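PDB 3LW3: HP0420 homologue from Helicobacter felis, which is of unknown function but adopts a hotdog fold, a scaffold found in many thioesterases and dehydratases that act on acyl-CoA or related thioesters. Local coordinates for residues 76-90 with 121-133. Sequence-based numbering, arbitrary orientation.
Sequences NSLISSMKVNLLAPI and IKVFEGDFEILVF
Val123, Leu87 and Phe133 bury the most surface between 76-90 and 121-133, whose strands 77-86 and 121-132 pair antiparallel. At one end Leu87 N makes a hydrogen bond to Val123 O at 2.9 Å, from above the carbonyl plane, and a water donates to the same oxygen. Leu87 CB rests on that carbonyl, 3.4 Å from Val123 O. Val123 CG2 meets Ile90 CD1 at 4.2 Å, the two side chains crossing at about a right angle. At the other end Phe133 N gives a nearly straight hydrogen bond to Asn76 O. A chi1 of -52° sets Phe133 CG beside its backbone N, and the ring reaches Leu78. Phe133 CE1 lies 3.5 Å from Leu78 CD1, again at about a right angle. The edge of this ring also faces Asn76 O. Toward the Asn76 end, a classic beta bulge sets Ser80 and Ser81 opposite the single residue Glu129, shifting the register by one. Met82 SD lies 4.9 Å from the Phe128 ring centroid, an oblique Met-aromatic contact. Ile79, Met82, Phe124 and Phe128 pack on helix 57-72, which the sheet wraps in a hotdog fold. Strand 109-118 flanks 121-132 on its other side. Residues 81-85 pair antiparallel with a strand of the second subunit, so the sheet continues through the dimer.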
# COMPACT_ATOMS: atom_id res chain seq x y z
N ASN B 76 3.26 16.54 9.15
CA ASN B 76 4.07 15.49 9.75
C ASN B 76 3.22 14.27 10.14
O ASN B 76 3.11 13.94 11.30
CB ASN B 76 4.80 16.06 10.97
CG ASN B 76 5.70 17.25 10.61
OD1 ASN B 76 6.46 17.18 9.64
ND2 ASN B 76 5.60 18.35 11.39
N SER B 77 2.67 13.58 9.15
CA SER B 77 1.80 12.44 9.42
C SER B 77 2.33 11.15 8.78
O SER B 77 2.97 11.19 7.71
CB SER B 77 0.37 12.73 8.95
OG SER B 77 0.27 12.88 7.53
N LEU B 78 2.03 10.03 9.43
CA LEU B 78 2.41 8.69 8.98
C LEU B 78 1.23 7.77 9.14
O LEU B 78 0.53 7.79 10.15
CB LEU B 78 3.52 8.11 9.87
CG LEU B 78 4.92 8.71 9.78
CD1 LEU B 78 5.83 8.11 10.86
CD2 LEU B 78 5.53 8.49 8.41
N ILE B 79 1.07 6.86 8.18
CA ILE B 79 0.19 5.73 8.40
C ILE B 79 0.86 4.73 9.35
O ILE B 79 1.97 4.25 9.08
CB ILE B 79 -0.19 5.02 7.06
CG1 ILE B 79 -0.97 6.00 6.14
CG2 ILE B 79 -0.93 3.72 7.34
CD1 ILE B 79 -1.14 5.46 4.75
N SER B 80 0.18 4.44 10.44
CA SER B 80 0.68 3.49 11.46
C SER B 80 0.11 2.08 11.35
O SER B 80 0.74 1.10 11.78
CB SER B 80 0.42 4.02 12.89
OG SER B 80 -0.95 4.34 13.06
N SER B 81 -1.10 1.96 10.80
CA SER B 81 -1.72 0.63 10.66
C SER B 81 -2.91 0.72 9.73
O SER B 81 -3.42 1.81 9.44
CB SER B 81 -2.13 0.03 12.00
OG SER B 81 -3.20 0.74 12.55
N MET B 82 -3.33 -0.43 9.24
CA MET B 82 -4.51 -0.51 8.40
C MET B 82 -5.13 -1.89 8.46
O MET B 82 -4.44 -2.88 8.72
CB MET B 82 -4.13 -0.20 6.95
CG MET B 82 -3.27 -1.29 6.30
SD MET B 82 -2.61 -0.81 4.67
CE MET B 82 -1.51 0.53 5.04
N LYS B 83 -6.43 -1.94 8.22
CA LYS B 83 -7.18 -3.17 8.06
C LYS B 83 -7.97 -3.01 6.77
O LYS B 83 -8.78 -2.08 6.64
CB LYS B 83 -8.12 -3.37 9.22
CG LYS B 83 -8.67 -4.80 9.27
CD LYS B 83 -9.90 -4.98 8.36
CE LYS B 83 -10.12 -6.47 7.96
NZ LYS B 83 -8.82 -7.08 7.53
N VAL B 84 -7.74 -3.87 5.79
CA VAL B 84 -8.27 -3.62 4.45
C VAL B 84 -8.76 -4.91 3.80
O VAL B 84 -8.20 -6.02 4.03
CB VAL B 84 -7.26 -2.89 3.49
CG1 VAL B 84 -6.74 -1.61 4.10
CG2 VAL B 84 -6.15 -3.79 3.12
N ASN B 85 -9.79 -4.75 2.98
CA ASN B 85 -10.42 -5.85 2.22
C ASN B 85 -10.34 -5.52 0.74
O ASN B 85 -10.80 -4.44 0.29
CB ASN B 85 -11.89 -6.03 2.59
CG ASN B 85 -12.09 -6.40 4.05
OD1 ASN B 85 -12.98 -5.87 4.72
ND2 ASN B 85 -11.26 -7.29 4.55
N LEU B 86 -9.69 -6.41 -0.00
CA LEU B 86 -9.55 -6.29 -1.44
C LEU B 86 -10.66 -7.15 -2.01
O LEU B 86 -10.53 -8.38 -2.10
CB LEU B 86 -8.16 -6.71 -1.92
CG LEU B 86 -7.03 -5.76 -1.49
CD1 LEU B 86 -6.74 -5.75 -0.03
CD2 LEU B 86 -5.71 -6.04 -2.23
N LEU B 87 -11.80 -6.53 -2.34
CA LEU B 87 -13.02 -7.31 -2.62
C LEU B 87 -13.05 -8.03 -3.96
O LEU B 87 -13.79 -8.99 -4.15
CB LEU B 87 -14.28 -6.45 -2.45
CG LEU B 87 -14.41 -5.79 -1.08
CD1 LEU B 87 -15.61 -4.90 -0.99
CD2 LEU B 87 -14.54 -6.89 -0.05
N ALA B 88 -12.24 -7.56 -4.91
CA ALA B 88 -12.20 -8.16 -6.22
C ALA B 88 -10.87 -7.82 -6.91
O ALA B 88 -10.29 -6.72 -6.63
CB ALA B 88 -13.36 -7.65 -7.06
N PRO B 89 -10.41 -8.74 -7.81
CA PRO B 89 -9.17 -8.48 -8.56
C PRO B 89 -9.41 -7.39 -9.60
O PRO B 89 -10.44 -7.37 -10.23
CB PRO B 89 -8.88 -9.82 -9.26
CG PRO B 89 -10.20 -10.46 -9.41
CD PRO B 89 -10.94 -10.08 -8.12
N ILE B 90 -8.45 -6.52 -9.77
CA ILE B 90 -8.58 -5.40 -10.69
C ILE B 90 -7.64 -5.66 -11.89
O ILE B 90 -6.50 -6.18 -11.70
CB ILE B 90 -8.21 -4.06 -9.93
CG1 ILE B 90 -9.08 -3.86 -8.70
CG2 ILE B 90 -8.35 -2.87 -10.81
CD1 ILE B 90 -10.53 -4.01 -8.92
N ILE B 121 -19.42 0.63 -7.96
CA ILE B 121 -19.54 -0.64 -7.24
C ILE B 121 -18.35 -0.80 -6.32
O ILE B 121 -17.23 -0.64 -6.77
CB ILE B 121 -19.58 -1.81 -8.22
CG1 ILE B 121 -20.71 -1.60 -9.24
CG2 ILE B 121 -19.69 -3.11 -7.44
CD1 ILE B 121 -20.48 -2.27 -10.59
N LYS B 122 -18.58 -1.06 -5.04
CA LYS B 122 -17.48 -1.12 -4.08
C LYS B 122 -16.60 -2.33 -4.40
O LYS B 122 -17.12 -3.46 -4.47
CB LYS B 122 -17.99 -1.23 -2.65
CG LYS B 122 -16.86 -1.05 -1.63
CD LYS B 122 -17.42 -0.69 -0.26
CE LYS B 122 -18.39 -1.71 0.18
NZ LYS B 122 -18.62 -1.56 1.69
N VAL B 123 -15.30 -2.11 -4.58
CA VAL B 123 -14.35 -3.22 -4.82
C VAL B 123 -13.18 -3.22 -3.81
O VAL B 123 -12.31 -4.11 -3.83
CB VAL B 123 -13.77 -3.18 -6.24
CG1 VAL B 123 -14.88 -3.40 -7.28
CG2 VAL B 123 -13.06 -1.81 -6.46
N PHE B 124 -13.19 -2.23 -2.90
CA PHE B 124 -12.17 -2.12 -1.86
C PHE B 124 -12.78 -1.42 -0.66
O PHE B 124 -13.56 -0.47 -0.80
CB PHE B 124 -10.99 -1.29 -2.39
CG PHE B 124 -9.93 -1.00 -1.36
CD1 PHE B 124 -8.86 -1.90 -1.18
CD2 PHE B 124 -10.02 0.12 -0.53
CE1 PHE B 124 -7.90 -1.67 -0.21
CE2 PHE B 124 -9.05 0.35 0.44
CZ PHE B 124 -7.98 -0.53 0.58
N GLU B 125 -12.40 -1.86 0.53
CA GLU B 125 -12.78 -1.08 1.73
C GLU B 125 -11.68 -1.21 2.80
O GLU B 125 -11.08 -2.29 2.94
CB GLU B 125 -14.16 -1.50 2.24
CG GLU B 125 -14.18 -2.88 2.85
CD GLU B 125 -15.59 -3.53 2.98
OE1 GLU B 125 -16.63 -2.83 2.89
OE2 GLU B 125 -15.62 -4.77 3.19
N GLY B 126 -11.36 -0.11 3.49
CA GLY B 126 -10.36 -0.19 4.52
C GLY B 126 -10.42 0.91 5.54
O GLY B 126 -10.96 1.97 5.23
N ASP B 127 -9.88 0.66 6.73
CA ASP B 127 -9.65 1.69 7.75
C ASP B 127 -8.15 1.88 7.97
O ASP B 127 -7.41 0.89 8.12
CB ASP B 127 -10.35 1.32 9.06
CG ASP B 127 -11.86 1.34 8.92
OD1 ASP B 127 -12.38 2.37 8.47
OD2 ASP B 127 -12.54 0.32 9.18
N PHE B 128 -7.70 3.13 7.95
CA PHE B 128 -6.29 3.47 8.12
C PHE B 128 -6.15 4.27 9.42
O PHE B 128 -6.97 5.13 9.70
CB PHE B 128 -5.79 4.33 6.96
CG PHE B 128 -5.81 3.60 5.64
CD1 PHE B 128 -4.66 3.05 5.14
CD2 PHE B 128 -7.03 3.39 4.97
CE1 PHE B 128 -4.69 2.31 3.96
CE2 PHE B 128 -7.07 2.68 3.79
CZ PHE B 128 -5.91 2.10 3.30
N GLU B 129 -5.10 4.01 10.17
CA GLU B 129 -4.82 4.79 11.36
C GLU B 129 -3.62 5.65 10.98
O GLU B 129 -2.64 5.14 10.39
CB GLU B 129 -4.50 3.91 12.56
CG GLU B 129 -5.51 2.79 12.79
CD GLU B 129 -6.88 3.29 13.22
OE1 GLU B 129 -6.91 4.35 13.87
OE2 GLU B 129 -7.91 2.61 12.90
N ILE B 130 -3.69 6.95 11.30
CA ILE B 130 -2.66 7.89 10.96
C ILE B 130 -2.19 8.59 12.21
O ILE B 130 -3.02 9.01 13.00
CB ILE B 130 -3.14 8.93 9.90
CG1 ILE B 130 -3.50 8.22 8.56
CG2 ILE B 130 -2.09 10.03 9.76
CD1 ILE B 130 -4.20 9.11 7.55
N LEU B 131 -0.87 8.66 12.40
CA LEU B 131 -0.27 9.39 13.54
C LEU B 131 0.28 10.76 13.09
O LEU B 131 0.85 10.88 11.99
CB LEU B 131 0.87 8.59 14.18
CG LEU B 131 0.60 7.19 14.74
CD1 LEU B 131 1.83 6.64 15.43
CD2 LEU B 131 -0.64 7.16 15.66
N VAL B 132 0.12 11.78 13.94
CA VAL B 132 0.61 13.10 13.59
C VAL B 132 1.63 13.49 14.63
O VAL B 132 1.39 13.33 15.82
CB VAL B 132 -0.53 14.12 13.52
CG1 VAL B 132 0.02 15.50 13.24
CG2 VAL B 132 -1.55 13.73 12.44
N PHE B 133 2.79 13.96 14.18
CA PHE B 133 3.89 14.37 15.06
C PHE B 133 4.09 15.88 15.04
O PHE B 133 3.74 16.54 14.05
CB PHE B 133 5.17 13.71 14.59
CG PHE B 133 5.05 12.24 14.44
CD1 PHE B 133 4.53 11.71 13.27
CD2 PHE B 133 5.39 11.40 15.48
CE1 PHE B 133 4.37 10.33 13.14
CE2 PHE B 133 5.25 10.03 15.37
CZ PHE B 133 4.75 9.48 14.19
O HOH W 1 -9.47 -4.44 -4.34